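Local coordinates for CBS domain-containing protein CBSX1, chloroplastic (Arabidopsis thaliana, PDB 4GQW) that is a chloroplast CBS-pair protein that probably works by binding partner proteins, thioredoxin among them, at residues D106-K109 against I110-T114; G130-R134 against G135-R139; E31-E35 against N36-G40. All coordinates share one frame; numbering follows the deposited sequence.

Interaction 1: residues D106-K109 against I110-T114; sequences DAAK and ILLET
A108 and L112, one helical turn apart, meet through methyl groups, with A108 CB 4.1 Å from L112 CD1. Next to them K109 and E113 run side by side on the face turned to the second subunit, their extended chains pointing the same way. E113 OE2 comes within 3.8 Å of K109 CG, so a carboxylate oxygen lies along the lysine's aliphatic stem. The charged end of K109 goes elsewhere: K109 NZ reaches D106 OD1 at 3.5 Å, a weak salt bridge that faces backward along the helix. These contacts belong to the last turns of helix 104-113, the helical link of the beta-alpha-beta unit formed with strands 98-99 and 118-122. Three i to i+4 bonds hold these turns, among them L111 N to A107 O at 2.9 Å and E113 N to K109 O, also 2.9 Å. L111 packs CG over that same A107 carbonyl oxygen at 3.2 Å, placed there by a chi1 of -62° that sets CG beside its own backbone N. Small A107 and A108 and branched L111 suit the buried side, where I110 and L111 touch L119 and where A108 and L111 rest on V137. Beyond A108, K109 and L112 lie K70, W69 and N73 of the second subunit.

Interaction 2: residues G130-R134 against G135-R139; sequences GIITR and GNVVR
T133 is the N-cap of helix 134-142: strand 128-133 ends on it, and its side chain takes the N-H of N136 three residues on. In that capping bond N136 N lies 3.1 Å from T133 OG1, with an angle of 146° at the hydrogen. The threonine's chi1 of 67° puts OG1 between its backbone N and carbonyl carbon, the position from which it can turn back over the start of the helix; the beta-branched residue suits the strand as well as the cap. The first helical bonds follow, V137 N to T133 O at 3.2 Å and V138 N to R134 O at 2.9 Å. The axes of strand 130-133 and helix 135-139 make an angle of 69° and pass 6.6 Å apart, so the chain bends sharply here. On the inner side I132 extends CD1 across the base of N136, 3.6 Å from its CB, and lies 4.4 Å from V137 CG2. V138 places its CG2 3.2 Å from R134 O. The run GIITRGN resembles the G-h-h-T-x-x-D/N signature of CBS motifs, which in nucleotide-binding relatives contributes to the ribose and phosphate site; a similar role here would be an inference. R134 runs out from the turn with its chain bent at chi3, and its NE and NH2 make weak hydrogen bonds to L111 O in the last turn of helix 104-113 and to Y116 O in the segment after it. I132 faces L104 and L119, while strand 128-133 lies between strands 12-13 and 118-122, and V138 packs on L30 of the second subunit.

Interaction 3: residues E31-E35 against N36-G40; sequences ELLVE and NRITG
Helix 26-35 closes in a Schellman motif, in which R37, with its positive phi of 51°, turns the chain so that I38 N bonds back to L33 O at 3.1 Å and R37 N bonds weakly to V34 O. The first of these bonds is nearly straight, 167° at the hydrogen, and lies in the carbonyl plane on a lone pair of L33 O; one residue earlier on the acceptor side, N36 N still makes an ordinary i to i+4 bond to L32 O at 2.9 Å. Around this polar exchange sits the apolar pair usual in such motifs, L33 and I38. L33 CD2 lies 3.8 Å from I38 CG1 and also comes 3.3 Å from G40 N, thus covering the chain as it enters strand 40-44. The chi1 of I38, 42°, tucks CG1 between its backbone N and carbonyl carbon, facing the helix end. L33 also packs on F41 and L59, while R37 packs on N136 of the second subunit. Two leucine carbonyls at the helix end thus each accept a backbone N-H while leucine and isoleucine screen the turn; arginine, not the usual glycine, takes the left-handed C-prime place, probably at some conformational cost, while its long polar side chain can stay at the surface beside the second subunit.

In the fold
Along the chain the order is interaction 3, then 1, then 2. Interaction 3 ends helix 26-35 and leads into the first strand of the three-stranded antiparallel sheet, in the first CBS motif. Interactions 1 and 2 both belong to the second motif, with centres about 11 Å apart; helix 104-113 and helix 134-142 touch one another over the mixed sheet. The centre of interaction 3 is about 25 Å from that of interaction 1, on the opposite side of the chain's centre, and about 18 Å from that of interaction 2. All three contact the second subunit, so both CBS motifs of the pair contribute to the dimer interface.

Interaction 1: residues D106-K109 against I110-T114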
# COMPACT_ATOMS: atom_id res chain seq x y z
N ASP A 106 -15.97 -15.05 1.03
CA ASP A 106 -16.57 -14.16 0.04
C ASP A 106 -15.73 -12.90 -0.11
O ASP A 106 -15.42 -12.46 -1.23
CB ASP A 106 -17.99 -13.80 0.44
CG ASP A 106 -18.92 -15.00 0.47
OD1 ASP A 106 -18.67 -15.96 -0.28
OD2 ASP A 106 -19.89 -14.97 1.25
N ALA A 107 -15.36 -12.32 1.03
CA ALA A 107 -14.51 -11.14 1.06
C ALA A 107 -13.19 -11.44 0.37
O ALA A 107 -12.67 -10.62 -0.38
CB ALA A 107 -14.28 -10.70 2.49
N ALA A 108 -12.68 -12.64 0.62
CA ALA A 108 -11.46 -13.10 -0.02
C ALA A 108 -11.65 -13.21 -1.53
O ALA A 108 -10.77 -12.83 -2.30
CB ALA A 108 -11.03 -14.45 0.55
N LYS A 109 -12.81 -13.72 -1.94
CA LYS A 109 -13.14 -13.77 -3.36
C LYS A 109 -13.04 -12.39 -3.99
O LYS A 109 -12.46 -12.24 -5.06
CB LYS A 109 -14.55 -14.34 -3.58
CG LYS A 109 -14.65 -15.84 -3.40
CD LYS A 109 -16.10 -16.28 -3.38
CE LYS A 109 -16.23 -17.73 -2.96
NZ LYS A 109 -17.66 -18.11 -2.80
N ILE A 110 -13.58 -11.39 -3.31
CA ILE A 110 -13.49 -10.03 -3.82
C ILE A 110 -12.04 -9.54 -3.87
O ILE A 110 -11.59 -8.98 -4.86
CB ILE A 110 -14.31 -9.04 -2.99
CG1 ILE A 110 -15.76 -9.48 -2.92
CG2 ILE A 110 -14.22 -7.65 -3.59
CD1 ILE A 110 -16.40 -9.62 -4.28
N LEU A 111 -11.31 -9.78 -2.79
CA LEU A 111 -9.96 -9.26 -2.64
C LEU A 111 -8.92 -10.04 -3.44
O LEU A 111 -7.74 -9.71 -3.41
CB LEU A 111 -9.56 -9.25 -1.17
CG LEU A 111 -10.42 -8.37 -0.26
CD1 LEU A 111 -10.20 -8.73 1.20
CD2 LEU A 111 -10.12 -6.91 -0.51
N LEU A 112 -9.36 -11.07 -4.15
CA LEU A 112 -8.44 -11.86 -4.95
C LEU A 112 -8.82 -11.90 -6.43
O LEU A 112 -7.96 -12.01 -7.29
CB LEU A 112 -8.34 -13.29 -4.40
CG LEU A 112 -7.78 -13.44 -2.99
CD1 LEU A 112 -8.20 -14.78 -2.41
CD2 LEU A 112 -6.26 -13.31 -2.98
N GLU A 113 -10.11 -11.80 -6.71
CA GLU A 113 -10.58 -11.82 -8.09
C GLU A 113 -10.63 -10.41 -8.67
O GLU A 113 -10.76 -10.23 -9.88
CB GLU A 113 -11.96 -12.47 -8.18
CG GLU A 113 -11.99 -13.91 -7.71
CD GLU A 113 -13.39 -14.47 -7.64
OE1 GLU A 113 -14.31 -13.86 -8.22
OE2 GLU A 113 -13.57 -15.53 -7.00
N THR A 114 -10.52 -9.41 -7.80
CA THR A 114 -10.55 -8.03 -8.25
C THR A 114 -9.24 -7.32 -7.96
O THR A 114 -8.27 -7.94 -7.52
CB THR A 114 -11.70 -7.24 -7.59
OG1 THR A 114 -11.44 -7.08 -6.19
CG2 THR A 114 -13.03 -7.96 -7.78

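Interaction 2: residues G130-R134 against G135-R139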
# COMPACT_ATOMS: atom_id res chain seq x y z
N GLY A 130 -14.72 -1.34 10.81
CA GLY A 130 -13.42 -1.91 10.50
C GLY A 130 -13.01 -1.84 9.05
O GLY A 130 -13.68 -1.20 8.23
N ILE A 131 -11.90 -2.49 8.72
CA ILE A 131 -11.43 -2.62 7.35
C ILE A 131 -10.76 -3.97 7.14
O ILE A 131 -9.84 -4.34 7.86
CB ILE A 131 -10.39 -1.53 7.00
CG1 ILE A 131 -11.04 -0.15 6.90
CG2 ILE A 131 -9.71 -1.86 5.68
CD1 ILE A 131 -10.08 0.93 6.49
N ILE A 132 -11.23 -4.72 6.14
CA ILE A 132 -10.62 -5.99 5.79
C ILE A 132 -9.73 -5.84 4.56
O ILE A 132 -10.17 -5.37 3.51
CB ILE A 132 -11.67 -7.10 5.56
CG1 ILE A 132 -11.01 -8.39 5.07
CG2 ILE A 132 -12.76 -6.65 4.61
CD1 ILE A 132 -10.47 -9.25 6.18
N THR A 133 -8.46 -6.21 4.69
CA THR A 133 -7.51 -6.06 3.59
C THR A 133 -7.07 -7.40 3.03
O THR A 133 -7.37 -8.46 3.59
CB THR A 133 -6.26 -5.26 4.01
OG1 THR A 133 -5.51 -6.01 4.98
CG2 THR A 133 -6.67 -3.92 4.61
N ARG A 134 -6.35 -7.35 1.92
CA ARG A 134 -5.81 -8.55 1.29
C ARG A 134 -4.81 -9.20 2.23
O ARG A 134 -4.74 -10.43 2.34
CB ARG A 134 -5.14 -8.18 -0.02
CG ARG A 134 -4.67 -9.37 -0.82
CD ARG A 134 -4.22 -8.93 -2.19
NE ARG A 134 -5.33 -8.41 -2.99
CZ ARG A 134 -5.18 -7.77 -4.14
NH1 ARG A 134 -3.97 -7.56 -4.62
NH2 ARG A 134 -6.24 -7.33 -4.80
N GLY A 135 -4.03 -8.36 2.90
CA GLY A 135 -3.06 -8.82 3.87
C GLY A 135 -3.73 -9.51 5.04
O GLY A 135 -3.19 -10.45 5.60
N ASN A 136 -4.91 -9.02 5.40
CA ASN A 136 -5.69 -9.65 6.46
C ASN A 136 -6.11 -11.06 6.06
O ASN A 136 -6.14 -11.96 6.89
CB ASN A 136 -6.92 -8.82 6.81
CG ASN A 136 -6.57 -7.46 7.37
OD1 ASN A 136 -7.30 -6.49 7.19
ND2 ASN A 136 -5.43 -7.39 8.04
N VAL A 137 -6.44 -11.23 4.79
CA VAL A 137 -6.85 -12.53 4.28
C VAL A 137 -5.66 -13.48 4.25
O VAL A 137 -5.78 -14.64 4.66
CB VAL A 137 -7.43 -12.42 2.86
CG1 VAL A 137 -7.68 -13.80 2.28
CG2 VAL A 137 -8.71 -11.61 2.88
N VAL A 138 -4.52 -12.98 3.79
CA VAL A 138 -3.30 -13.78 3.76
C VAL A 138 -2.92 -14.22 5.16
O VAL A 138 -2.59 -15.39 5.39
CB VAL A 138 -2.13 -13.01 3.13
CG1 VAL A 138 -0.87 -13.84 3.17
CG2 VAL A 138 -2.47 -12.61 1.71
N ARG A 139 -2.97 -13.28 6.10
CA ARG A 139 -2.68 -13.58 7.50
C ARG A 139 -3.65 -14.61 8.04
O ARG A 139 -3.24 -15.52 8.77
CB ARG A 139 -2.76 -12.31 8.34
CG ARG A 139 -2.83 -12.59 9.83
CD ARG A 139 -2.35 -11.41 10.65
NE ARG A 139 -3.16 -10.22 10.41
CZ ARG A 139 -2.66 -8.99 10.38
NH1 ARG A 139 -1.37 -8.79 10.58
NH2 ARG A 139 -3.46 -7.96 10.15

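Interaction 3: residues E31-E35 against N36-G40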
# COMPACT_ATOMS: atom_id res chain seq x y z
N GLU A 31 -0.66 14.56 5.79
CA GLU A 31 0.16 14.42 6.99
C GLU A 31 -0.18 13.12 7.73
O GLU A 31 0.72 12.43 8.21
CB GLU A 31 -0.02 15.62 7.92
CG GLU A 31 0.36 16.95 7.30
CD GLU A 31 0.48 18.07 8.32
OE1 GLU A 31 1.34 17.96 9.22
OE2 GLU A 31 -0.28 19.05 8.22
N LEU A 32 -1.46 12.78 7.80
CA LEU A 32 -1.90 11.54 8.41
C LEU A 32 -1.38 10.34 7.62
O LEU A 32 -0.95 9.34 8.21
CB LEU A 32 -3.43 11.49 8.53
CG LEU A 32 -4.05 11.85 9.88
CD1 LEU A 32 -3.72 10.80 10.92
CD2 LEU A 32 -3.60 13.22 10.36
N LEU A 33 -1.41 10.45 6.30
CA LEU A 33 -0.85 9.43 5.42
C LEU A 33 0.61 9.18 5.75
O LEU A 33 1.04 8.04 5.89
CB LEU A 33 -0.97 9.85 3.96
CG LEU A 33 -2.34 9.80 3.28
CD1 LEU A 33 -2.26 10.38 1.88
CD2 LEU A 33 -2.84 8.38 3.25
N VAL A 34 1.38 10.26 5.85
CA VAL A 34 2.80 10.17 6.13
C VAL A 34 3.07 9.56 7.50
O VAL A 34 3.85 8.62 7.63
CB VAL A 34 3.48 11.55 6.06
CG1 VAL A 34 4.86 11.50 6.68
CG2 VAL A 34 3.55 12.03 4.62
N GLU A 35 2.40 10.09 8.52
CA GLU A 35 2.58 9.64 9.89
C GLU A 35 2.25 8.17 10.06
O GLU A 35 2.97 7.45 10.75
CB GLU A 35 1.71 10.47 10.83
CG GLU A 35 2.19 11.89 11.02
CD GLU A 35 1.27 12.69 11.91
OE1 GLU A 35 0.24 12.14 12.34
OE2 GLU A 35 1.58 13.87 12.18
N ASN A 36 1.17 7.73 9.44
CA ASN A 36 0.69 6.37 9.64
C ASN A 36 1.08 5.37 8.55
O ASN A 36 0.55 4.27 8.51
CB ASN A 36 -0.83 6.36 9.83
CG ASN A 36 -1.27 7.12 11.07
OD1 ASN A 36 -2.01 8.10 10.98
ND2 ASN A 36 -0.81 6.68 12.23
N ARG A 37 2.01 5.77 7.69
CA ARG A 37 2.52 4.91 6.62
C ARG A 37 1.41 4.27 5.78
O ARG A 37 1.44 3.07 5.52
CB ARG A 37 3.40 3.80 7.20
CG ARG A 37 4.76 4.25 7.71
CD ARG A 37 5.66 4.71 6.58
NE ARG A 37 7.06 4.73 6.99
CZ ARG A 37 8.07 5.08 6.18
NH1 ARG A 37 7.82 5.44 4.93
NH2 ARG A 37 9.31 5.07 6.63
N ILE A 38 0.44 5.07 5.35
CA ILE A 38 -0.69 4.53 4.59
C ILE A 38 -0.88 5.22 3.25
O ILE A 38 -0.27 6.25 2.98
CB ILE A 38 -1.99 4.61 5.39
CG1 ILE A 38 -2.08 5.96 6.11
CG2 ILE A 38 -2.07 3.47 6.40
CD1 ILE A 38 -3.27 6.09 7.03
N THR A 39 -1.74 4.64 2.42
CA THR A 39 -1.99 5.17 1.08
C THR A 39 -3.38 5.77 0.95
O THR A 39 -3.72 6.36 -0.08
CB THR A 39 -1.83 4.08 0.01
OG1 THR A 39 -2.91 3.15 0.11
CG2 THR A 39 -0.52 3.34 0.21
N GLY A 40 -4.19 5.62 1.99
CA GLY A 40 -5.53 6.18 1.99
C GLY A 40 -6.33 5.85 3.24
O GLY A 40 -5.89 5.06 4.07